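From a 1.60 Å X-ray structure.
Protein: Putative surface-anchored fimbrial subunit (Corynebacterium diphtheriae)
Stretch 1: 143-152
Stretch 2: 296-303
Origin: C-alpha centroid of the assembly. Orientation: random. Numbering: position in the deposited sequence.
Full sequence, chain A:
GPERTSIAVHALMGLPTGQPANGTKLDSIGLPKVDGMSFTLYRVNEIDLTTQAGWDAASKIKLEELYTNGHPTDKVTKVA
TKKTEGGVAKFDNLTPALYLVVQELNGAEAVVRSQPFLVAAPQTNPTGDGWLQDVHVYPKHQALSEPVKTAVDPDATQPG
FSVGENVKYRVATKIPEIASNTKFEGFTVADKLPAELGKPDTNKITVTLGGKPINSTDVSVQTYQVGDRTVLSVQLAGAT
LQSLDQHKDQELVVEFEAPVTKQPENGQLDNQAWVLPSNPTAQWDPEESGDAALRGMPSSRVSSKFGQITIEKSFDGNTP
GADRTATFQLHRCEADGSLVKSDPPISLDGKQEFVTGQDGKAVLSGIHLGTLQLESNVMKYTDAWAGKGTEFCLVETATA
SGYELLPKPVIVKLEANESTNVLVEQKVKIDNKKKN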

ATOM      1  N   ALA A 143      -9.937  11.739   9.819  1.00 12.97           N
ATOM      2  CA  ALA A 143      -8.797  10.926   9.504  1.00 13.39           C
ATOM      3  C   ALA A 143      -9.208   9.583   8.872  1.00 12.92           C
ATOM      4  O   ALA A 143     -10.291   9.057   9.110  1.00 14.51           O
ATOM      5  CB  ALA A 143      -7.978  10.667  10.789  1.00 14.24           C
ATOM      6  N   LEU A 144      -8.286   9.067   8.086  1.00 13.91           N
ATOM      7  CA  LEU A 144      -8.319   7.715   7.543  1.00 14.13           C
ATOM      8  C   LEU A 144      -7.322   6.868   8.338  1.00 15.10           C
ATOM      9  O   LEU A 144      -6.155   7.246   8.533  1.00 15.67           O
ATOM     10  CB  LEU A 144      -7.927   7.722   6.075  1.00 14.25           C
ATOM     11  CG  LEU A 144      -9.033   8.272   5.165  1.00 16.01           C
ATOM     12  CD1 LEU A 144      -8.454   8.813   3.855  1.00 16.15           C
ATOM     13  CD2 LEU A 144     -10.027   7.169   4.948  1.00 15.18           C
ATOM     14  N   SER A 145      -7.773   5.711   8.773  1.00 13.93           N
ATOM     15  CA  SER A 145      -6.910   4.783   9.494  1.00 13.60           C
ATOM     16  C   SER A 145      -6.019   4.067   8.512  1.00 13.23           C
ATOM     17  O   SER A 145      -6.429   3.834   7.383  1.00 13.51           O
ATOM     18  CB  SER A 145      -7.759   3.736  10.209  1.00 13.72           C
ATOM     19  OG  SER A 145      -8.572   4.357  11.189  1.00 16.25           O
ATOM     20  N   GLU A 146      -4.829   3.669   8.966  1.00 12.68           N
ATOM     21  CA  GLU A 146      -3.911   2.954   8.098  1.00 13.10           C
ATOM     22  C   GLU A 146      -4.470   1.556   7.800  1.00 12.46           C
ATOM     23  O   GLU A 146      -4.626   0.778   8.743  1.00 13.39           O
ATOM     24  CB  GLU A 146      -2.571   2.790   8.821  1.00 13.25           C
ATOM     25  CG  GLU A 146      -1.539   1.914   8.087  1.00 12.76           C
ATOM     26  CD  GLU A 146      -0.271   1.736   8.896  1.00 15.63           C
ATOM     27  OE1 GLU A 146      -0.220   0.849   9.778  1.00 16.51           O
ATOM     28  OE2 GLU A 146       0.627   2.541   8.677  1.00 16.71           O
ATOM     29  N   PRO A 147      -4.708   1.240   6.507  1.00 13.26           N
ATOM     30  CA  PRO A 147      -5.168  -0.127   6.199  1.00 13.44           C
ATOM     31  C   PRO A 147      -4.169  -1.174   6.621  1.00 12.47           C
ATOM     32  O   PRO A 147      -2.945  -0.926   6.670  1.00 12.13           O
ATOM     33  CB  PRO A 147      -5.302  -0.135   4.664  1.00 11.49           C
ATOM     34  CG  PRO A 147      -5.593   1.366   4.339  1.00 13.02           C
ATOM     35  CD  PRO A 147      -4.648   2.077   5.317  1.00 12.67           C
ATOM     36  N   VAL A 148      -4.666  -2.360   6.909  1.00 12.71           N
ATOM     37  CA  VAL A 148      -3.817  -3.452   7.377  1.00 12.69           C
ATOM     38  C   VAL A 148      -3.693  -4.433   6.209  1.00 12.45           C
ATOM     39  O   VAL A 148      -4.670  -5.030   5.811  1.00 13.02           O
ATOM     40  CB  VAL A 148      -4.444  -4.151   8.586  1.00 13.41           C
ATOM     41  CG1 VAL A 148      -3.605  -5.369   8.998  1.00 13.86           C
ATOM     42  CG2 VAL A 148      -4.620  -3.160   9.738  1.00 13.11           C
ATOM     43  N   LYS A 149      -2.482  -4.508   5.687  1.00 13.14           N
ATOM     44  CA  LYS A 149      -2.129  -5.430   4.637  1.00 12.52           C
ATOM     45  C   LYS A 149      -1.417  -6.639   5.208  1.00 12.57           C
ATOM     46  O   LYS A 149      -0.443  -6.515   5.945  1.00 13.30           O
ATOM     47  CB  LYS A 149      -1.288  -4.747   3.562  1.00 12.80           C
ATOM     48  CG  LYS A 149      -0.980  -5.665   2.396  1.00 12.26           C
ATOM     49  CD  LYS A 149      -0.274  -5.003   1.279  1.00 15.43           C
ATOM     50  CE  LYS A 149       0.105  -6.025   0.195  1.00 13.56           C
ATOM     51  NZ  LYS A 149       0.403  -5.433  -1.129  1.00 11.72           N
ATOM     52  N   THR A 150      -1.864  -7.814   4.822  1.00 11.53           N
ATOM     53  CA  THR A 150      -1.213  -9.070   5.128  1.00 11.23           C
ATOM     54  C   THR A 150      -1.026  -9.926   3.886  1.00 12.33           C
ATOM     55  O   THR A 150      -1.660  -9.704   2.854  1.00 13.66           O
ATOM     56  CB  THR A 150      -2.003  -9.829   6.163  1.00 11.63           C
ATOM     57  OG1 THR A 150      -3.368 -10.051   5.712  1.00 12.82           O
ATOM     58  CG2 THR A 150      -1.940  -9.110   7.527  1.00 12.45           C
ATOM     59  N   ALA A 151      -0.178 -10.928   4.023  1.00 12.23           N
ATOM     60  CA  ALA A 151       0.063 -11.941   2.987  1.00 13.14           C
ATOM     61  C   ALA A 151      -0.376 -13.284   3.529  1.00 12.63           C
ATOM     62  O   ALA A 151      -0.281 -13.552   4.721  1.00 13.16           O
ATOM     63  CB  ALA A 151       1.524 -12.001   2.591  1.00 11.61           C
ATOM     64  N   VAL A 152      -0.931 -14.096   2.631  1.00 14.08           N
ATOM     65  CA  VAL A 152      -1.472 -15.400   2.937  1.00 14.26           C
ATOM     66  C   VAL A 152      -0.915 -16.366   1.873  1.00 12.44           C
ATOM     67  O   VAL A 152      -0.750 -15.987   0.735  1.00 13.47           O
ATOM     68  CB  VAL A 152      -3.007 -15.351   2.854  1.00 15.37           C
ATOM     69  CG1 VAL A 152      -3.606 -16.717   2.932  1.00 18.43           C
ATOM     70  CG2 VAL A 152      -3.524 -14.421   3.992  1.00 15.90           C
TER
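Stretch 2 296-303: GMPSSRVS

Stretch 2 is extended throughout and runs alongside stretch 1 in the same direction, the end-to-end directions of their touching parts 17° apart. Residues 148-152 form a strand; M297 and P298 lie in a strand, and V302 and S303 in another that continues later in the chain. The backbones are closest where the CA atoms of P147 and S299 lie 4.3 Å apart; the spacing is 5.2 Å between the CA atoms of V148 and S300 and widens to 6.1 Å between those of T150 and V302.

Only one direct hydrogen bond joins the two main chains, from S300 N to P147 O (2.8 Å, nearly straight at 161°). Proline has no amide hydrogen to give, but its carbonyl remains a good acceptor. The next link uses a side chain: K149 N donates to S300 OG at 3.0 Å. The short serine side chain, with chi1 in the p well, brings its hydroxyl oxygen within reach of this amide. The same OG donates to a water 2.7 Å away, which in turn donates to K149 O and R301 O, bridging the two stretches as the spacing between them widens.

At the start of the contact, M297 points toward stretch 1. Its flexible thioether chain spreads along the neighbouring backbone, with CE 3.5 Å from L144 O and CG 3.9 Å from P147 CD. E146 lies along the exposed margin: its CG is 3.2 Å from P298 O, while its carboxylate OE2 accepts from two waters that also donate to P298 O and S299 O, so solvent joins the acid to carbonyls it could not bond directly.

Farther along, V302 faces stretch 1 and fills the wider gap. Its CG2 packs 3.0 Å from K149 O and 3.7 Å from K149 CG, and its CG1 meets A151 CB at 3.8 Å. The lysine's aliphatic base serves this apolar contact, while its end leads away to a covalent bond elsewhere in the structure.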

ATOM      1  N   GLY A 296      -2.711   9.320  -1.064  1.00 12.73           N
ATOM      2  CA  GLY A 296      -3.414   8.224  -0.411  1.00 13.46           C
ATOM      3  C   GLY A 296      -2.927   8.007   1.013  1.00 13.47           C
ATOM      4  O   GLY A 296      -1.891   8.547   1.446  1.00 14.37           O
ATOM      5  N   MET A 297      -3.674   7.205   1.764  1.00 13.47           N
ATOM      6  CA  MET A 297      -3.215   6.761   3.063  1.00 12.43           C
ATOM      7  C   MET A 297      -2.581   5.376   2.874  1.00 14.01           C
ATOM      8  O   MET A 297      -3.293   4.432   2.497  1.00 12.65           O
ATOM      9  CB  MET A 297      -4.379   6.667   4.032  1.00 13.54           C
ATOM     10  CG  MET A 297      -4.167   5.994   5.347  1.00 13.61           C
ATOM     11  SD  MET A 297      -2.814   6.690   6.294  1.00 19.23           S
ATOM     12  CE  MET A 297      -3.445   8.266   6.571  1.00 12.16           C
ATOM     13  N   PRO A 298      -1.279   5.247   3.106  1.00 13.59           N
ATOM     14  CA  PRO A 298      -0.647   3.937   2.928  1.00 14.15           C
ATOM     15  C   PRO A 298      -1.020   2.940   3.997  1.00 12.99           C
ATOM     16  O   PRO A 298      -1.215   3.289   5.174  1.00 14.61           O
ATOM     17  CB  PRO A 298       0.866   4.230   3.011  1.00 13.72           C
ATOM     18  CG  PRO A 298       0.969   5.467   3.672  1.00 15.55           C
ATOM     19  CD  PRO A 298      -0.290   6.245   3.538  1.00 14.09           C
ATOM     20  N   SER A 299      -1.127   1.686   3.538  1.00 13.02           N
ATOM     21  CA  SER A 299      -1.329   0.546   4.410  1.00 13.36           C
ATOM     22  C   SER A 299      -0.079   0.249   5.251  1.00 12.59           C
ATOM     23  O   SER A 299       1.036   0.733   4.967  1.00 13.88           O
ATOM     24  CB  SER A 299      -1.646  -0.704   3.600  1.00 11.73           C
ATOM     25  OG  SER A 299      -0.511  -1.275   2.951  1.00 13.02           O
ATOM     26  N   SER A 300      -0.236  -0.637   6.240  1.00 13.98           N
ATOM     27  CA  SER A 300       0.925  -1.306   6.840  1.00 14.21           C
ATOM     28  C   SER A 300       1.726  -2.068   5.782  1.00 14.28           C
ATOM     29  O   SER A 300       1.205  -2.447   4.718  1.00 14.30           O
ATOM     30  CB  SER A 300       0.503  -2.263   7.932  1.00 15.31           C
ATOM     31  OG  SER A 300      -0.307  -3.312   7.406  1.00 13.82           O
ATOM     32  N   ARG A 301       3.020  -2.218   6.017  1.00 14.61           N
ATOM     33  CA  ARG A 301       3.864  -2.862   5.049  1.00 14.57           C
ATOM     34  C   ARG A 301       3.853  -4.358   5.221  1.00 13.12           C
ATOM     35  O   ARG A 301       3.802  -4.849   6.346  1.00 14.18           O
ATOM     36  CB  ARG A 301       5.300  -2.364   5.203  1.00 13.93           C
ATOM     37  CG  ARG A 301       5.500  -0.901   4.851  1.00 18.04           C
ATOM     38  CD  ARG A 301       6.849  -0.454   5.354  1.00 19.69           C
ATOM     39  NE  ARG A 301       7.183   0.832   4.778  1.00 23.45           N
ATOM     40  CZ  ARG A 301       7.890   1.009   3.662  1.00 27.19           C
ATOM     41  NH1 ARG A 301       8.377  -0.027   2.963  1.00 29.56           N
ATOM     42  NH2 ARG A 301       8.128   2.248   3.246  1.00 28.63           N
ATOM     43  N   VAL A 302       4.004  -5.055   4.088  1.00 11.85           N
ATOM     44  CA  VAL A 302       4.234  -6.485   4.086  1.00 12.18           C
ATOM     45  C   VAL A 302       5.561  -6.692   3.397  1.00 12.74           C
ATOM     46  O   VAL A 302       5.826  -6.114   2.334  1.00 12.73           O
ATOM     47  CB  VAL A 302       3.117  -7.291   3.407  1.00 12.07           C
ATOM     48  CG1 VAL A 302       3.530  -8.813   3.366  1.00 15.01           C
ATOM     49  CG2 VAL A 302       1.878  -7.180   4.191  1.00 14.02           C
ATOM     50  N   SER A 303       6.448  -7.464   4.057  1.00 12.19           N
ATOM     51  CA  SER A 303       7.731  -7.787   3.435  1.00 12.42           C
ATOM     52  C   SER A 303       8.030  -9.275   3.562  1.00 12.35           C
ATOM     53  O   SER A 303       8.209  -9.802   4.651  1.00 12.54           O
ATOM     54  CB  SER A 303       8.863  -6.976   4.036  1.00 10.83           C
ATOM     55  OG  SER A 303      10.163  -7.276   3.454  1.00 13.06           O
TER
HETATM   56  O   HOH W   1       0.166   4.646   7.105  1.00 19.72           O
HETATM   57  O   HOH W   2       2.833   1.801   6.810  1.00 25.58           O
HETATM   58  O   HOH W   3       1.383  -5.464   7.406  1.00 13.74           O